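Local atomic coordinates of flagellar brake protein YcgR (Klebsiella pneumoniae, PDB entry 5KEC), a protein that binds the second messenger cyclic di-GMP and probably activates transcription of type 3 fimbriae genes, which would link it to biofilm formation. Residues L227-E230 with A231-K235. Residues are numbered along the deposited sequence; the frame is centred on the assembly and turned at random.
Sequences LILE and AKRKK
The Arg233 guanidinium lies obliquely against the branched end of Leu229. NE lies 3.7 Å from Leu229 CG, and NH2 is 4.0 Å from Leu229 CD1. The two side chains run side by side and point the same way. Leu229 has CG anti to its own backbone N (chi1 -178°), which sets CG beside the carbonyl carbon, where CG and the methyls border Arg233 NE and NH2. The carboxylate of Glu230 is the other flat group. Its OE2 forms a long salt bridge with Lys234 NZ, at 3.9 Å, and Lys234 CE is about as close. Glu230 also touches His121. These are i to i+4 contacts on the last turns of helix 214-234, the C-terminal helix, which follows strand 199-210 of the C-terminal antiparallel sheet, consistent with the PilZ domain of this protein. Three backbone bonds carry the turn: Ala231 N to Leu227 O (2.8 Å), Lys232 N to Ile228 O (2.9 Å) and Arg233 N to Leu229 O (2.9 Å). The last is the straightest, with an N-H...O angle of 168°. On another side of the helix, Ile228 CG2 touches Lys232 CE at 3.8 Å; the lysine chain is extended as far as CE, and only NZ turns off. Leu227, Ile228 and Ala231 pack on Leu117 of strand 117-118. The side chain of Ile228 is about 6 Å from that of Arg109, which binds cyclic di-GMP in another structure of this protein; no ligand is bound here.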
loop_
_atom_site.group_PDB
_atom_site.type_symbol
_atom_site.label_atom_id
_atom_site.label_comp_id
_atom_site.label_asym_id
_atom_site.label_seq_id
_atom_site.Cartn_x
_atom_site.Cartn_y
_atom_site.Cartn_z
ATOM N N LEU B 227 -2.588 3.348 -18.145
ATOM C CA LEU B 227 -1.620 2.267 -18.242
ATOM C C LEU B 227 -2.319 0.917 -18.164
ATOM O O LEU B 227 -2.062 0.026 -18.970
ATOM C CB LEU B 227 -0.574 2.392 -17.133
ATOM C CG LEU B 227 0.319 3.629 -17.243
ATOM C CD1 LEU B 227 1.282 3.724 -16.062
ATOM C CD2 LEU B 227 1.072 3.603 -18.563
ATOM N N ILE B 228 -3.206 0.781 -17.184
ATOM C CA ILE B 228 -4.006 -0.426 -17.023
ATOM C C ILE B 228 -4.787 -0.734 -18.295
ATOM O O ILE B 228 -4.741 -1.851 -18.810
ATOM C CB ILE B 228 -4.986 -0.272 -15.853
ATOM C CG1 ILE B 228 -4.214 -0.095 -14.542
ATOM C CG2 ILE B 228 -5.917 -1.470 -15.782
ATOM C CD1 ILE B 228 -5.072 0.360 -13.378
ATOM N N LEU B 229 -5.502 0.264 -18.802
ATOM C CA LEU B 229 -6.262 0.108 -20.038
ATOM C C LEU B 229 -5.346 -0.349 -21.170
ATOM O O LEU B 229 -5.672 -1.276 -21.915
ATOM C CB LEU B 229 -6.960 1.420 -20.406
ATOM C CG LEU B 229 -7.843 1.406 -21.656
ATOM C CD1 LEU B 229 -8.941 0.355 -21.538
ATOM C CD2 LEU B 229 -8.433 2.786 -21.902
ATOM N N GLU B 230 -4.190 0.297 -21.285
ATOM C CA GLU B 230 -3.207 -0.075 -22.296
ATOM C C GLU B 230 -2.738 -1.518 -22.123
ATOM O O GLU B 230 -2.613 -2.259 -23.096
ATOM C CB GLU B 230 -2.007 0.874 -22.259
ATOM C CG GLU B 230 -0.883 0.477 -23.209
ATOM C CD GLU B 230 0.403 1.236 -22.945
ATOM O OE1 GLU B 230 0.344 2.287 -22.268
ATOM O OE2 GLU B 230 1.470 0.775 -23.407
ATOM N N ALA B 231 -2.474 -1.910 -20.881
ATOM C CA ALA B 231 -2.028 -3.271 -20.582
ATOM C C ALA B 231 -3.094 -4.320 -20.923
ATOM O O ALA B 231 -2.775 -5.399 -21.423
ATOM C CB ALA B 231 -1.609 -3.386 -19.119
ATOM N N LYS B 232 -4.356 -3.999 -20.652
ATOM C CA LYS B 232 -5.454 -4.900 -20.994
ATOM C C LYS B 232 -5.614 -5.030 -22.505
ATOM O O LYS B 232 -5.752 -6.136 -23.027
ATOM C CB LYS B 232 -6.764 -4.438 -20.362
ATOM C CG LYS B 232 -6.809 -4.629 -18.865
ATOM C CD LYS B 232 -8.116 -4.136 -18.278
ATOM C CE LYS B 232 -8.141 -4.365 -16.780
ATOM N NZ LYS B 232 -7.728 -5.763 -16.451
ATOM N N ARG B 233 -5.587 -3.901 -23.203
ATOM C CA ARG B 233 -5.694 -3.900 -24.656
ATOM C C ARG B 233 -4.539 -4.663 -25.290
ATOM O O ARG B 233 -4.585 -5.003 -26.474
ATOM C CB ARG B 233 -5.732 -2.471 -25.195
ATOM C CG ARG B 233 -6.979 -1.689 -24.824
ATOM C CD ARG B 233 -7.087 -0.424 -25.667
ATOM N NE ARG B 233 -8.153 0.460 -25.207
ATOM C CZ ARG B 233 -9.399 0.438 -25.669
ATOM N NH1 ARG B 233 -9.747 -0.432 -26.609
ATOM N NH2 ARG B 233 -10.300 1.286 -25.189
ATOM N N LYS B 234 -3.506 -4.932 -24.495
ATOM C CA LYS B 234 -2.328 -5.652 -24.968
ATOM C C LYS B 234 -2.514 -7.169 -24.976
ATOM O O LYS B 234 -1.840 -7.872 -25.732
ATOM C CB LYS B 234 -1.094 -5.282 -24.139
ATOM C CG LYS B 234 -0.337 -4.071 -24.658
ATOM C CD LYS B 234 1.022 -3.931 -23.988
ATOM C CE LYS B 234 1.829 -2.801 -24.613
ATOM N NZ LYS B 234 3.177 -2.663 -23.995
ATOM N N LYS B 235 -3.415 -7.673 -24.136
ATOM C CA LYS B 235 -3.686 -9.109 -24.095
ATOM C C LYS B 235 -4.033 -9.645 -25.481
ATOM O O LYS B 235 -3.538 -10.695 -25.899
ATOM C CB LYS B 235 -4.808 -9.433 -23.105
ATOM C CG LYS B 235 -4.321 -9.859 -21.730
ATOM C CD LYS B 235 -5.457 -10.410 -20.879
ATOM C CE LYS B 235 -6.456 -9.328 -20.516
ATOM N NZ LYS B 235 -5.822 -8.235 -19.731
#